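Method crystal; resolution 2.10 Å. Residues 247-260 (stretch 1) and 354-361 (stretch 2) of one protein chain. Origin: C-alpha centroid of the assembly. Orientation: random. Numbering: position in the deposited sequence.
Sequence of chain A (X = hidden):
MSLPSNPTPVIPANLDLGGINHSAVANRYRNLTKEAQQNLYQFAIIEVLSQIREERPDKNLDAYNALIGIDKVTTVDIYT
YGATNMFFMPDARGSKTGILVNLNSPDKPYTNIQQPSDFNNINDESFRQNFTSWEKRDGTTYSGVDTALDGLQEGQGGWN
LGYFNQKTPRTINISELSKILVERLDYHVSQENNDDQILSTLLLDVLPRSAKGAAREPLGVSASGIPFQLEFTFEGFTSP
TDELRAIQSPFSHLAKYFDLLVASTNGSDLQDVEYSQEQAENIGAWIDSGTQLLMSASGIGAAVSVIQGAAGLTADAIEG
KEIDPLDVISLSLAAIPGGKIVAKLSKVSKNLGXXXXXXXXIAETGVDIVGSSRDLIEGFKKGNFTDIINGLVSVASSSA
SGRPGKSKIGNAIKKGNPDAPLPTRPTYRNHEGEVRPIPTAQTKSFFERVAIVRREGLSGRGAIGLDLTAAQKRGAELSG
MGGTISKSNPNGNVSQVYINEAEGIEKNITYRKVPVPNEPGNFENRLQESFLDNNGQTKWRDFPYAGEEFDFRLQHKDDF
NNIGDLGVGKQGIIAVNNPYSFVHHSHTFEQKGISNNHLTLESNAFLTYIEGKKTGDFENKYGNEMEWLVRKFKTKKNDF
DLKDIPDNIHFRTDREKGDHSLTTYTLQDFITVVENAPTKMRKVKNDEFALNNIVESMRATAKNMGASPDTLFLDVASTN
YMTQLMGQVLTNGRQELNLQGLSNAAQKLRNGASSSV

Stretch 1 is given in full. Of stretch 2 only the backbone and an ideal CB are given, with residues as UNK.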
# COMPACT_ATOMS: atom_id res chain seq x y z
N ILE A 247 -18.54 -11.97 -1.22
CA ILE A 247 -18.04 -12.43 0.10
C ILE A 247 -16.55 -12.13 0.37
O ILE A 247 -16.16 -11.86 1.49
CB ILE A 247 -18.38 -13.94 0.36
CG1 ILE A 247 -17.98 -14.37 1.77
CG2 ILE A 247 -17.61 -14.87 -0.56
CD1 ILE A 247 -18.88 -13.84 2.85
N GLN A 248 -15.71 -12.19 -0.66
CA GLN A 248 -14.29 -11.85 -0.49
C GLN A 248 -13.94 -10.45 -1.04
O GLN A 248 -12.79 -10.15 -1.30
CB GLN A 248 -13.41 -12.94 -1.14
CG GLN A 248 -13.58 -14.29 -0.45
CD GLN A 248 -12.59 -15.34 -0.94
OE1 GLN A 248 -12.43 -15.52 -2.13
NE2 GLN A 248 -11.94 -16.04 -0.01
N SER A 249 -14.95 -9.60 -1.23
CA SER A 249 -14.68 -8.26 -1.78
C SER A 249 -14.22 -7.32 -0.66
O SER A 249 -14.44 -7.60 0.53
CB SER A 249 -15.91 -7.70 -2.51
OG SER A 249 -16.89 -7.32 -1.58
N PRO A 250 -13.56 -6.22 -1.02
CA PRO A 250 -12.96 -5.36 0.02
C PRO A 250 -13.95 -4.80 1.06
O PRO A 250 -13.56 -4.69 2.24
CB PRO A 250 -12.33 -4.24 -0.80
CG PRO A 250 -11.95 -4.91 -2.09
CD PRO A 250 -13.10 -5.84 -2.38
N PHE A 251 -15.19 -4.44 0.65
CA PHE A 251 -16.13 -3.83 1.60
C PHE A 251 -17.33 -4.76 1.84
O PHE A 251 -18.37 -4.30 2.23
CB PHE A 251 -16.58 -2.40 1.15
CG PHE A 251 -15.43 -1.52 0.66
CD1 PHE A 251 -14.49 -1.00 1.56
CD2 PHE A 251 -15.26 -1.26 -0.70
CE1 PHE A 251 -13.42 -0.20 1.11
CE2 PHE A 251 -14.20 -0.47 -1.15
CZ PHE A 251 -13.29 0.06 -0.24
N SER A 252 -17.18 -6.06 1.57
CA SER A 252 -18.29 -7.01 1.75
C SER A 252 -19.06 -6.80 3.06
O SER A 252 -18.48 -6.84 4.14
CB SER A 252 -17.74 -8.43 1.75
OG SER A 252 -18.73 -9.33 2.19
N HIS A 253 -20.38 -6.62 2.96
CA HIS A 253 -21.19 -6.39 4.15
C HIS A 253 -21.38 -7.68 4.91
O HIS A 253 -21.35 -7.72 6.14
CB HIS A 253 -22.52 -5.72 3.76
CG HIS A 253 -22.33 -4.30 3.26
ND1 HIS A 253 -22.40 -3.21 4.08
CD2 HIS A 253 -21.99 -3.81 2.00
CE1 HIS A 253 -22.14 -2.09 3.37
NE2 HIS A 253 -21.91 -2.46 2.09
N LEU A 254 -21.53 -8.76 4.16
CA LEU A 254 -21.64 -10.07 4.76
C LEU A 254 -20.31 -10.51 5.42
O LEU A 254 -20.33 -11.09 6.51
CB LEU A 254 -22.10 -11.07 3.70
CG LEU A 254 -22.28 -12.54 4.08
CD1 LEU A 254 -23.31 -12.64 5.21
CD2 LEU A 254 -22.69 -13.35 2.87
N ALA A 255 -19.17 -10.24 4.79
CA ALA A 255 -17.90 -10.49 5.50
C ALA A 255 -17.82 -9.68 6.83
O ALA A 255 -17.33 -10.18 7.87
CB ALA A 255 -16.71 -10.15 4.62
N LYS A 256 -18.31 -8.45 6.81
CA LYS A 256 -18.38 -7.67 8.07
C LYS A 256 -19.25 -8.40 9.11
O LYS A 256 -18.90 -8.49 10.28
CB LYS A 256 -18.88 -6.24 7.83
CG LYS A 256 -18.88 -5.37 9.09
CD LYS A 256 -19.37 -3.93 8.85
CE LYS A 256 -20.85 -3.92 8.47
NZ LYS A 256 -21.27 -2.66 7.80
N TYR A 257 -20.37 -8.97 8.68
CA TYR A 257 -21.24 -9.68 9.61
C TYR A 257 -20.56 -10.95 10.17
O TYR A 257 -20.56 -11.19 11.38
CB TYR A 257 -22.60 -10.03 8.97
CG TYR A 257 -23.54 -10.71 9.97
CD1 TYR A 257 -23.73 -10.15 11.25
CD2 TYR A 257 -24.22 -11.90 9.65
CE1 TYR A 257 -24.58 -10.76 12.17
CE2 TYR A 257 -25.06 -12.51 10.57
CZ TYR A 257 -25.23 -11.94 11.83
OH TYR A 257 -26.05 -12.52 12.77
N PHE A 258 -19.94 -11.74 9.28
CA PHE A 258 -19.20 -12.88 9.76
C PHE A 258 -18.10 -12.47 10.74
O PHE A 258 -17.92 -13.14 11.75
CB PHE A 258 -18.60 -13.65 8.59
CG PHE A 258 -19.54 -14.65 7.99
CD1 PHE A 258 -19.99 -15.75 8.73
CD2 PHE A 258 -19.98 -14.50 6.68
CE1 PHE A 258 -20.86 -16.69 8.16
CE2 PHE A 258 -20.82 -15.44 6.09
CZ PHE A 258 -21.26 -16.54 6.83
N ASP A 259 -17.38 -11.39 10.44
CA ASP A 259 -16.32 -10.90 11.34
C ASP A 259 -16.91 -10.57 12.72
O ASP A 259 -16.29 -10.81 13.76
CB ASP A 259 -15.67 -9.63 10.78
CG ASP A 259 -14.79 -9.87 9.55
OD1 ASP A 259 -14.50 -11.04 9.20
OD2 ASP A 259 -14.41 -8.84 8.91
N LEU A 260 -18.08 -9.94 12.72
CA LEU A 260 -18.76 -9.58 13.97
C LEU A 260 -19.12 -10.83 14.79
O LEU A 260 -18.95 -10.85 16.02
CB LEU A 260 -20.01 -8.74 13.68
CG LEU A 260 -20.78 -8.36 14.97
CD1 LEU A 260 -21.36 -6.97 14.89
CD2 LEU A 260 -21.88 -9.37 15.29
N UNK A 354 -6.17 -20.32 3.86
CA UNK A 354 -7.44 -19.80 3.38
C UNK A 354 -7.48 -18.28 3.43
O UNK A 354 -7.16 -17.70 4.46
CB UNK A 354 -8.59 -20.38 4.20
N UNK A 355 -7.88 -17.65 2.34
CA UNK A 355 -8.23 -16.24 2.40
C UNK A 355 -9.61 -16.15 3.06
O UNK A 355 -10.57 -16.79 2.59
CB UNK A 355 -8.22 -15.60 1.01
N UNK A 356 -9.69 -15.37 4.14
CA UNK A 356 -10.95 -15.22 4.88
C UNK A 356 -11.80 -14.10 4.27
O UNK A 356 -12.94 -14.32 3.92
CB UNK A 356 -10.67 -14.93 6.36
N UNK A 357 -11.21 -12.93 4.06
CA UNK A 357 -11.94 -11.79 3.54
C UNK A 357 -10.99 -10.89 2.76
O UNK A 357 -9.79 -10.83 3.08
CB UNK A 357 -12.62 -11.02 4.67
N UNK A 358 -11.52 -10.19 1.76
CA UNK A 358 -10.76 -9.13 1.12
C UNK A 358 -10.68 -7.87 1.98
O UNK A 358 -11.15 -7.86 3.12
CB UNK A 358 -11.38 -8.79 -0.24
N UNK A 359 -10.09 -6.80 1.45
CA UNK A 359 -9.99 -5.56 2.18
C UNK A 359 -8.99 -4.60 1.58
O UNK A 359 -8.62 -4.69 0.40
CB UNK A 359 -9.62 -5.85 3.64
N UNK A 360 -8.57 -3.65 2.41
CA UNK A 360 -7.60 -2.62 2.00
C UNK A 360 -6.43 -2.75 2.95
O UNK A 360 -6.63 -2.79 4.16
CB UNK A 360 -8.19 -1.21 2.03
N UNK A 361 -5.22 -2.86 2.41
CA UNK A 361 -4.01 -2.81 3.23
C UNK A 361 -3.31 -1.50 2.95
O UNK A 361 -3.22 -1.07 1.80
CB UNK A 361 -3.09 -4.00 2.95

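Position 354 begins a strand, and its ideal CB has nothing of the first stretch within 5.5 Å. Stretch 1 therefore sets no preference; the residue is Gln354, whose NE2 is hydrogen-bonded elsewhere in the structure.

At position 355 the CA-to-CB bond points toward stretch 1, and the ideal CB lies 3.9 Å from Gln248 NE2. The extended backbone favours a beta-branched residue, though other small or medium side chains would also suit. The residue is Val355. Its CG1 packs 3.8 Å from Gln248 NE2, while the same amide nitrogen lies 3.0 Å from the backbone O of Val355.

Position 356 points away, with no atom of stretch 1 near its CB, so the choice is open from this side. It is Val356, which meets the first stretch chiefly through its backbone: a water donates to both Val356 O and Ile247 O, at 2.8 Å each.

Position 357 is the most informative. CA-to-CB runs sideways, the ideal CB sits 4.2 Å from Ala255 CB and 4.9 Å from Asp259 OD1, and beyond it lie the Asp259 carboxylate and the carbonyl of Pro250. Such a cluster of acceptors calls for a donor, preferably cationic; lysine could answer the charge, but arginine can address several acceptors at once. Arg357 does so. Its NH1 donates to Asp259 OD2 at 2.8 Å, a salt bridge, and its NH2 lies 3.0 Å from Pro250 O, both acceptors near the plane of the guanidinium. Ala255 CB covers one face, 3.7 Å from Arg357 NH1. Arg357 NE also donates to the backbone O of position 358 at 2.8 Å, a bond that ties the bent side chain to the neighbouring backbone, and a water links Arg357 NH2 to Ser252 O, 2.9 and 2.6 Å away.

At position 358 an ideal CB would fall 2.2 Å from Gln248 O, a clash, and 3.2 Å from Ser249 C. Only glycine fits, and Gly358 lets the chains close up: its CA makes a CA-H...O contact of 3.3 Å with Gln248 O, and its N donates to a water held by Ile247 O and Ser249 O.

Position 359 points away, but phi/psi of 165/-161 would jam a CB against the preceding carbonyl. Gly359 satisfies this, and its N approaches Pro250 CA to 3.5 Å.

At position 360 CB lies sideways, 5.4 Å from Phe251 CE1, with Pro250 nearby; a branched aliphatic or other sizeable apolar residue could reach both. Ile360 does, CG1 4.0 Å from Phe251 CE1 and CD1 4.1 Å from Pro250 CB.

Position 361 is out of reach of stretch 1, which leaves it unconstrained; it is Ser361.

Stretch 2 (354-361) QVVRGGIS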
# COMPACT_ATOMS: atom_id res chain seq x y z
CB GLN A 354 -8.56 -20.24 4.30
CG GLN A 354 -9.33 -21.45 3.90
CD GLN A 354 -10.28 -21.83 5.00
OE1 GLN A 354 -10.37 -23.00 5.35
NE2 GLN A 354 -10.96 -20.83 5.59
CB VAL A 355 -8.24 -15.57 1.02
CG1 VAL A 355 -8.79 -14.14 1.11
CG2 VAL A 355 -6.82 -15.53 0.44
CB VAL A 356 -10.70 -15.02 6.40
CG1 VAL A 356 -12.00 -14.78 7.16
CG2 VAL A 356 -10.04 -16.28 6.99
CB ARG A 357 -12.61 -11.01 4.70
CG ARG A 357 -11.64 -10.49 5.76
CD ARG A 357 -12.22 -9.30 6.56
NE ARG A 357 -12.46 -8.20 5.62
CZ ARG A 357 -13.57 -7.49 5.50
NH1 ARG A 357 -14.60 -7.66 6.33
NH2 ARG A 357 -13.60 -6.55 4.57
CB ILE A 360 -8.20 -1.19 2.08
CG1 ILE A 360 -9.53 -1.10 1.30
CG2 ILE A 360 -7.21 -0.14 1.57
CD1 ILE A 360 -9.44 -1.37 -0.20
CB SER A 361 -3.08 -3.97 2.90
OG SER A 361 -3.75 -5.21 3.05
O HOH W 1 -14.36 -9.76 2.16
O HOH W 2 -15.50 -13.17 3.91
O HOH W 3 -16.30 -5.72 5.01
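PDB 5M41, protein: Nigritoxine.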